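Local atomic coordinates of SusD homolog (Bacteroides thetaiotaomicron VPI-5482, PDB entry 3IV0), a protein that probably binds glycans at the outer membrane as a SusD-family lipoprotein, although its own ligand and precise function are not established. Residues M313-E321 against V395-E403; N242-I250 against G259-E267. All coordinates share one frame; numbering follows the deposited sequence.

How the contacts relate
Along the chain the two contacts follow in series: contact 2 joins 242-250 to 259-267 across the short helix 253-258, and contact 1 then brings 313-321 against 395-403, with 73 residues between its segments. Their centres lie about 20 Å apart, yet they touch through the end of helix 385-398. There R398 reaches from contact 1 into contact 2, where its NH1 makes a salt bridge with E263 and probably a hydrogen bond with the carbonyl oxygen of L248, while I250 packs against the R398 backbone. Helix 367-381 borders both contacts, and R398 joins the loop and turn of contact 2 to the helix ends of contact 1 in this SusD-family protein.

Contact 1 of 2, residues M313-E321 against V395-E403; sequences MYEDDARKE and VRNRAHASE
The guanidinium of R319 lies over the methyl group of A399, whose CB sits 3.5 Å from R319 CZ and covers one face toward its rim. Alanine suits this place, being small enough to let the flat group settle against the end of helix 385-398. A bend at chi3 (-69°) turns the guanidinium back to D317 in a side-on salt bridge, NE to D317 OD1 and R319 NH2 to D317 OD2 at 2.8 Å. D317 OD1 also accepts from R319 N, so one carboxylate caps helix 318-323 and holds the arginine in place.

Between the two backbones, A318 N donates a hydrogen bond to A399 O at 2.7 Å. H400, with positive phi, ends its helix in a Schellman motif, and its ring edge meets A318 CB. Beyond it, S402 O lies in the guanidinium plane of R396 and takes bonds from NE (2.8 Å) and NH2, while A401 CB covers a face of that group. Water 3 links D316 O to S402 N, and two more waters tie E315 to R396 and S402. E418 and E422 of helix 408-422 bind R319, and E418 also binds R396, setting the contact against that helix, with helix 367-381 beside V395.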
loop_
_atom_site.group_PDB
_atom_site.type_symbol
_atom_site.label_atom_id
_atom_site.label_comp_id
_atom_site.label_asym_id
_atom_site.label_seq_id
_atom_site.Cartn_x
_atom_site.Cartn_y
_atom_site.Cartn_z
HETATM N N MSE A 313 -22.053 15.498 -5.451
HETATM C CA MSE A 313 -23.209 15.651 -4.579
HETATM C C MSE A 313 -24.539 15.214 -5.201
HETATM O O MSE A 313 -25.471 14.926 -4.466
HETATM C CB MSE A 313 -23.292 17.103 -4.087
HETATM C CG MSE A 313 -23.680 18.104 -5.136
HETATM SE SE MSE A 313 -23.534 19.932 -4.422
HETATM C CE MSE A 313 -24.542 19.813 -3.119
ATOM N N TYR A 314 -24.616 15.149 -6.533
ATOM C CA TYR A 314 -25.858 14.804 -7.203
ATOM C C TYR A 314 -25.958 13.354 -7.604
ATOM O O TYR A 314 -26.926 12.960 -8.251
ATOM C CB TYR A 314 -26.071 15.711 -8.421
ATOM C CG TYR A 314 -25.934 17.198 -8.118
ATOM C CD1 TYR A 314 -26.777 17.832 -7.227
ATOM C CD2 TYR A 314 -24.956 17.964 -8.739
ATOM C CE1 TYR A 314 -26.641 19.189 -6.942
ATOM C CE2 TYR A 314 -24.827 19.316 -8.471
ATOM C CZ TYR A 314 -25.667 19.919 -7.577
ATOM O OH TYR A 314 -25.529 21.264 -7.318
ATOM N N GLU A 315 -24.986 12.530 -7.173
ATOM C CA GLU A 315 -24.981 11.124 -7.533
ATOM C C GLU A 315 -24.915 10.227 -6.303
ATOM O O GLU A 315 -24.191 10.527 -5.349
ATOM C CB GLU A 315 -23.791 10.889 -8.478
ATOM C CG GLU A 315 -23.918 11.673 -9.817
ATOM C CD GLU A 315 -22.736 11.491 -10.756
ATOM O OE1 GLU A 315 -22.459 10.335 -11.112
ATOM O OE2 GLU A 315 -22.117 12.499 -11.165
ATOM N N ASP A 316 -25.651 9.132 -6.320
ATOM C CA ASP A 316 -25.705 8.209 -5.187
ATOM C C ASP A 316 -24.355 7.554 -4.940
ATOM O O ASP A 316 -23.698 7.177 -5.904
ATOM C CB ASP A 316 -26.703 7.084 -5.443
ATOM C CG ASP A 316 -28.147 7.524 -5.352
ATOM O OD1 ASP A 316 -28.444 8.643 -4.857
ATOM O OD2 ASP A 316 -28.991 6.725 -5.808
ATOM N N ASP A 317 -23.983 7.395 -3.674
ATOM C CA ASP A 317 -22.751 6.668 -3.322
ATOM C C ASP A 317 -22.736 6.547 -1.809
ATOM O O ASP A 317 -22.532 7.545 -1.111
ATOM C CB ASP A 317 -21.531 7.437 -3.785
ATOM C CG ASP A 317 -20.229 6.660 -3.633
ATOM O OD1 ASP A 317 -20.162 5.787 -2.724
ATOM O OD2 ASP A 317 -19.291 6.924 -4.402
ATOM N N ALA A 318 -22.964 5.341 -1.314
ATOM C CA ALA A 318 -23.067 5.113 0.119
ATOM C C ALA A 318 -21.771 5.448 0.877
ATOM O O ALA A 318 -21.798 5.652 2.102
ATOM C CB ALA A 318 -23.496 3.726 0.387
ATOM N N ARG A 319 -20.632 5.490 0.178
ATOM C CA ARG A 319 -19.406 5.878 0.842
ATOM C C ARG A 319 -19.499 7.287 1.380
ATOM O O ARG A 319 -18.845 7.634 2.368
ATOM C CB ARG A 319 -18.201 5.722 -0.105
ATOM C CG ARG A 319 -17.915 4.253 -0.454
ATOM C CD ARG A 319 -16.962 4.063 -1.637
ATOM N NE ARG A 319 -17.595 4.490 -2.886
ATOM C CZ ARG A 319 -17.247 4.110 -4.106
ATOM N NH1 ARG A 319 -16.280 3.214 -4.301
ATOM N NH2 ARG A 319 -17.855 4.609 -5.163
ATOM N N LYS A 320 -20.311 8.127 0.737
ATOM C CA LYS A 320 -20.451 9.499 1.231
ATOM C C LYS A 320 -20.937 9.530 2.676
ATOM O O LYS A 320 -20.334 10.188 3.514
ATOM C CB LYS A 320 -21.406 10.308 0.339
ATOM C CG LYS A 320 -20.869 10.602 -1.022
ATOM C CD LYS A 320 -21.725 11.639 -1.780
ATOM C CE LYS A 320 -23.108 11.134 -2.112
ATOM N NZ LYS A 320 -23.896 12.121 -2.958
ATOM N N GLU A 321 -22.008 8.813 2.955
ATOM C CA GLU A 321 -22.631 8.791 4.267
ATOM C C GLU A 321 -21.847 7.946 5.267
ATOM O O GLU A 321 -21.810 8.232 6.479
ATOM C CB GLU A 321 -24.047 8.237 4.163
ATOM C CG GLU A 321 -25.076 9.127 3.549
ATOM C CD GLU A 321 -25.050 9.187 2.026
ATOM O OE1 GLU A 321 -24.577 8.244 1.359
ATOM O OE2 GLU A 321 -25.541 10.208 1.470
ATOM N N VAL A 395 -17.672 -3.095 -7.808
ATOM C CA VAL A 395 -17.307 -2.128 -6.788
ATOM C C VAL A 395 -18.358 -1.012 -6.685
ATOM O O VAL A 395 -18.751 -0.642 -5.579
ATOM C CB VAL A 395 -15.908 -1.573 -7.050
ATOM C CG1 VAL A 395 -15.542 -0.496 -6.024
ATOM C CG2 VAL A 395 -14.875 -2.747 -7.037
ATOM N N ARG A 396 -18.824 -0.536 -7.838
ATOM C CA ARG A 396 -19.876 0.488 -7.839
ATOM C C ARG A 396 -21.121 -0.037 -7.133
ATOM O O ARG A 396 -21.724 0.657 -6.325
ATOM C CB ARG A 396 -20.256 0.873 -9.260
ATOM C CG ARG A 396 -19.176 1.461 -10.132
ATOM C CD ARG A 396 -18.854 2.871 -9.763
ATOM N NE ARG A 396 -19.970 3.777 -10.092
ATOM C CZ ARG A 396 -19.932 5.082 -9.882
ATOM N NH1 ARG A 396 -18.906 5.666 -9.283
ATOM N NH2 ARG A 396 -20.980 5.828 -10.209
ATOM N N ASN A 397 -21.530 -1.257 -7.467
ATOM C CA ASN A 397 -22.744 -1.819 -6.882
ATOM C C ASN A 397 -22.605 -2.001 -5.371
ATOM O O ASN A 397 -23.540 -1.745 -4.623
ATOM C CB ASN A 397 -23.149 -3.129 -7.545
ATOM C CG ASN A 397 -23.811 -2.951 -8.918
ATOM O OD1 ASN A 397 -23.601 -3.770 -9.826
ATOM N ND2 ASN A 397 -24.627 -1.928 -9.065
ATOM N N ARG A 398 -21.428 -2.408 -4.896
ATOM C CA ARG A 398 -21.246 -2.563 -3.460
ATOM C C ARG A 398 -21.412 -1.217 -2.747
ATOM O O ARG A 398 -21.949 -1.172 -1.636
ATOM C CB ARG A 398 -19.871 -3.209 -3.154
ATOM C CG ARG A 398 -19.706 -3.565 -1.713
ATOM C CD ARG A 398 -19.024 -2.527 -0.879
ATOM N NE ARG A 398 -17.625 -2.345 -1.270
ATOM C CZ ARG A 398 -16.625 -3.141 -0.919
ATOM N NH1 ARG A 398 -16.823 -4.200 -0.162
ATOM N NH2 ARG A 398 -15.411 -2.876 -1.348
ATOM N N ALA A 399 -20.984 -0.139 -3.387
ATOM C CA ALA A 399 -21.130 1.217 -2.839
ATOM C C ALA A 399 -22.508 1.836 -3.077
ATOM O O ALA A 399 -22.727 2.987 -2.706
ATOM C CB ALA A 399 -20.051 2.095 -3.431
ATOM N N HIS A 400 -23.410 1.118 -3.740
ATOM C CA HIS A 400 -24.706 1.663 -4.116
ATOM C C HIS A 400 -24.514 2.946 -4.938
ATOM O O HIS A 400 -25.250 3.927 -4.778
ATOM C CB HIS A 400 -25.607 1.860 -2.877
ATOM C CG HIS A 400 -25.722 0.639 -2.032
ATOM N ND1 HIS A 400 -26.124 -0.577 -2.539
ATOM C CD2 HIS A 400 -25.478 0.439 -0.718
ATOM C CE1 HIS A 400 -26.127 -1.474 -1.566
ATOM N NE2 HIS A 400 -25.741 -0.882 -0.453
ATOM N N ALA A 401 -23.550 2.925 -5.852
ATOM C CA ALA A 401 -23.372 3.938 -6.846
ATOM C C ALA A 401 -23.876 3.455 -8.196
ATOM O O ALA A 401 -24.049 2.252 -8.418
ATOM C CB ALA A 401 -21.881 4.339 -6.925
ATOM N N SER A 402 -24.105 4.385 -9.108
ATOM C CA SER A 402 -24.683 4.020 -10.394
ATOM C C SER A 402 -23.756 3.120 -11.217
ATOM O O SER A 402 -22.541 3.273 -11.174
ATOM C CB SER A 402 -25.008 5.269 -11.191
ATOM O OG SER A 402 -23.829 5.969 -11.579
ATOM N N GLU A 403 -24.309 2.145 -11.934
ATOM C CA GLU A 403 -23.499 1.313 -12.812
ATOM C C GLU A 403 -22.951 2.164 -13.961
ATOM O O GLU A 403 -23.622 3.058 -14.488
ATOM C CB GLU A 403 -24.295 0.134 -13.364
ATOM C CG GLU A 403 -24.556 -0.981 -12.353
ATOM C CD GLU A 403 -25.004 -2.259 -13.035
ATOM O OE1 GLU A 403 -25.685 -2.166 -14.084
ATOM O OE2 GLU A 403 -24.677 -3.353 -12.531
HETATM O O HOH W 1 -21.648 8.460 -9.625
HETATM O O HOH W 2 -24.491 8.738 -11.577
HETATM O O HOH W 3 -23.917 7.129 -8.585
#

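Contact 2 of 2, residues N242-I250 against G259-E267; sequences NGAYSLLDI and GGSDEGLFE
Y245 and L265 meet at about a right angle, the leucine CD2 standing over the centre of the tyrosine ring, 3.6 Å from its centroid and 7° off the normal. This is a CH-pi contact in which one methyl of the leucine covers the centre of a flat aromatic face; the opposite face carries A244 CB toward its rim. The hydroxyl of Y245 bonds the carbonyl oxygen of W188, which helps fix the ring.

E263 lies alongside residues 246-248, its CB against S246 O, and crosses L247 and L248 obliquely. With CG anti to the backbone N (chi1 -171°) and the chain extended beyond, its carboxylate reaches L248 N, which donates to OE1 at 3.0 Å. L247 CD2 lies 3.6 Å from E263 OE2, and L248 CD1 packs on E263 CB, 3.9 Å away. A long acidic side chain fits here because R366 makes a salt bridge with OE2 and R398 holds OE1, which probably offsets its charge.

E263 is carried on a type I beta turn from S261 to G264, and S261 OG makes an ST turn with E263 N. The chain then leads into strand 264-268, where L265 and F266 form a classic beta bulge opposite F365 of the antiparallel strand 362-366.

At the turn, D262 O accepts from S246 N at 3.1 Å and also receives the CA-H of Y245. S246 OG approaches D262 CB to 3.6 Å, and water 4 lies between S246 OG, D262 OD2 and G243 O, while K196 binds D262 OD1.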
loop_
_atom_site.group_PDB
_atom_site.type_symbol
_atom_site.label_atom_id
_atom_site.label_comp_id
_atom_site.label_asym_id
_atom_site.label_seq_id
_atom_site.Cartn_x
_atom_site.Cartn_y
_atom_site.Cartn_z
ATOM N N ASN A 242 -12.690 -19.194 -6.117
ATOM C CA ASN A 242 -13.836 -20.053 -5.753
ATOM C C ASN A 242 -14.496 -19.659 -4.450
ATOM O O ASN A 242 -14.847 -20.534 -3.638
ATOM C CB ASN A 242 -13.490 -21.541 -5.717
ATOM C CG ASN A 242 -14.743 -22.425 -5.894
ATOM O OD1 ASN A 242 -15.751 -21.985 -6.459
ATOM N ND2 ASN A 242 -14.679 -23.654 -5.406
ATOM N N GLY A 243 -14.697 -18.363 -4.270
ATOM C CA GLY A 243 -15.438 -17.851 -3.129
ATOM C C GLY A 243 -14.621 -17.547 -1.887
ATOM O O GLY A 243 -15.184 -17.098 -0.881
ATOM N N ALA A 244 -13.305 -17.755 -1.929
ATOM C CA ALA A 244 -12.434 -17.380 -0.826
ATOM C C ALA A 244 -12.492 -15.882 -0.555
ATOM O O ALA A 244 -12.421 -15.454 0.607
ATOM C CB ALA A 244 -11.028 -17.791 -1.103
ATOM N N TYR A 245 -12.591 -15.104 -1.630
ATOM C CA TYR A 245 -12.630 -13.667 -1.529
ATOM C C TYR A 245 -14.008 -13.152 -1.890
ATOM O O TYR A 245 -14.661 -13.651 -2.795
ATOM C CB TYR A 245 -11.590 -13.022 -2.460
ATOM C CG TYR A 245 -10.201 -13.597 -2.321
ATOM C CD1 TYR A 245 -9.667 -13.913 -1.077
ATOM C CD2 TYR A 245 -9.417 -13.819 -3.429
ATOM C CE1 TYR A 245 -8.410 -14.470 -0.958
ATOM C CE2 TYR A 245 -8.144 -14.372 -3.317
ATOM C CZ TYR A 245 -7.652 -14.704 -2.076
ATOM O OH TYR A 245 -6.386 -15.267 -2.015
ATOM N N SER A 246 -14.435 -12.108 -1.204
ATOM C CA SER A 246 -15.685 -11.460 -1.548
ATOM C C SER A 246 -15.635 -9.992 -1.163
ATOM O O SER A 246 -14.788 -9.568 -0.369
ATOM C CB SER A 246 -16.861 -12.163 -0.900
ATOM O OG SER A 246 -16.661 -12.228 0.466
ATOM N N LEU A 247 -16.527 -9.217 -1.745
ATOM C CA LEU A 247 -16.733 -7.843 -1.338
ATOM C C LEU A 247 -17.757 -7.774 -0.206
ATOM O O LEU A 247 -18.909 -8.176 -0.405
ATOM C CB LEU A 247 -17.227 -7.031 -2.523
ATOM C CG LEU A 247 -16.277 -6.902 -3.711
ATOM C CD1 LEU A 247 -16.920 -6.003 -4.787
ATOM C CD2 LEU A 247 -14.950 -6.366 -3.300
ATOM N N LEU A 248 -17.385 -7.281 0.957
ATOM C CA LEU A 248 -18.359 -7.183 2.051
ATOM C C LEU A 248 -19.367 -6.073 1.794
ATOM O O LEU A 248 -19.131 -5.118 1.040
ATOM C CB LEU A 248 -17.649 -6.902 3.368
ATOM C CG LEU A 248 -17.084 -8.120 4.121
ATOM C CD1 LEU A 248 -15.946 -8.847 3.383
ATOM C CD2 LEU A 248 -16.629 -7.698 5.552
ATOM N N ASP A 249 -20.535 -6.197 2.401
ATOM C CA ASP A 249 -21.504 -5.114 2.340
ATOM C C ASP A 249 -20.874 -3.828 2.820
ATOM O O ASP A 249 -20.072 -3.821 3.738
ATOM C CB ASP A 249 -22.727 -5.441 3.199
ATOM C CG ASP A 249 -23.611 -6.500 2.582
ATOM O OD1 ASP A 249 -23.345 -6.919 1.441
ATOM O OD2 ASP A 249 -24.589 -6.915 3.249
ATOM N N ILE A 250 -21.232 -2.720 2.189
ATOM C CA ILE A 250 -20.666 -1.442 2.558
ATOM C C ILE A 250 -20.978 -1.039 3.990
ATOM O O ILE A 250 -20.187 -0.344 4.626
ATOM C CB ILE A 250 -21.065 -0.343 1.541
ATOM C CG1 ILE A 250 -20.161 0.893 1.675
ATOM C CG2 ILE A 250 -22.560 0.006 1.667
ATOM C CD1 ILE A 250 -18.699 0.712 1.155
ATOM N N GLY A 259 -9.507 -5.927 9.759
ATOM C CA GLY A 259 -8.560 -6.930 9.310
ATOM C C GLY A 259 -9.107 -8.316 9.442
ATOM O O GLY A 259 -10.028 -8.564 10.241
ATOM N N GLY A 260 -8.533 -9.228 8.663
ATOM C CA GLY A 260 -8.939 -10.606 8.698
ATOM C C GLY A 260 -10.256 -10.917 8.009
ATOM O O GLY A 260 -10.775 -12.027 8.143
ATOM N N SER A 261 -10.780 -9.998 7.213
ATOM C CA SER A 261 -12.020 -10.230 6.492
ATOM C C SER A 261 -11.796 -10.999 5.204
ATOM O O SER A 261 -10.672 -11.131 4.719
ATOM C CB SER A 261 -12.730 -8.912 6.130
ATOM O OG SER A 261 -12.160 -8.348 4.944
ATOM N N ASP A 262 -12.890 -11.436 4.591
ATOM C CA ASP A 262 -12.802 -12.164 3.326
ATOM C C ASP A 262 -12.469 -11.259 2.129
ATOM O O ASP A 262 -12.352 -11.741 1.018
ATOM C CB ASP A 262 -14.125 -12.865 2.991
ATOM C CG ASP A 262 -14.377 -14.122 3.829
ATOM O OD1 ASP A 262 -13.560 -14.460 4.696
ATOM O OD2 ASP A 262 -15.397 -14.786 3.562
ATOM N N GLU A 263 -12.347 -9.948 2.349
ATOM C CA GLU A 263 -11.994 -9.027 1.299
ATOM C C GLU A 263 -10.489 -8.741 1.316
ATOM O O GLU A 263 -9.933 -8.271 0.313
ATOM C CB GLU A 263 -12.806 -7.732 1.445
ATOM C CG GLU A 263 -12.649 -6.821 0.283
ATOM C CD GLU A 263 -13.650 -5.712 0.168
ATOM O OE1 GLU A 263 -14.786 -5.870 0.647
ATOM O OE2 GLU A 263 -13.301 -4.711 -0.523
ATOM N N GLY A 264 -9.818 -9.016 2.416
ATOM C CA GLY A 264 -8.407 -8.676 2.505
ATOM C C GLY A 264 -7.569 -9.562 1.595
ATOM O O GLY A 264 -7.829 -10.759 1.468
ATOM N N LEU A 265 -6.558 -9.000 0.949
ATOM C CA LEU A 265 -5.585 -9.797 0.206
ATOM C C LEU A 265 -4.234 -9.759 0.925
ATOM O O LEU A 265 -3.557 -10.799 0.953
ATOM C CB LEU A 265 -5.453 -9.360 -1.263
ATOM C CG LEU A 265 -6.711 -9.586 -2.101
ATOM C CD1 LEU A 265 -6.503 -9.031 -3.508
ATOM C CD2 LEU A 265 -7.143 -11.024 -2.143
ATOM N N PHE A 266 -3.760 -8.626 1.429
ATOM C CA PHE A 266 -2.564 -8.624 2.288
ATOM C C PHE A 266 -2.736 -7.507 3.267
ATOM O O PHE A 266 -3.116 -6.380 2.890
ATOM C CB PHE A 266 -1.232 -8.523 1.526
ATOM C CG PHE A 266 -0.060 -8.693 2.436
ATOM C CD1 PHE A 266 0.124 -9.923 3.062
ATOM C CD2 PHE A 266 0.730 -7.642 2.807
ATOM C CE1 PHE A 266 1.129 -10.087 3.987
ATOM C CE2 PHE A 266 1.733 -7.804 3.751
ATOM C CZ PHE A 266 1.918 -9.037 4.346
ATOM N N GLU A 267 -2.405 -7.771 4.526
ATOM C CA GLU A 267 -2.570 -6.838 5.638
ATOM C C GLU A 267 -1.362 -6.896 6.549
ATOM O O GLU A 267 -0.744 -7.942 6.674
ATOM C CB GLU A 267 -3.845 -7.189 6.432
ATOM C CG GLU A 267 -5.045 -7.420 5.545
ATOM C CD GLU A 267 -6.271 -7.923 6.283
ATOM O OE1 GLU A 267 -6.221 -8.116 7.515
ATOM O OE2 GLU A 267 -7.279 -8.158 5.580
HETATM O O HOH W 4 -15.810 -15.003 0.897
#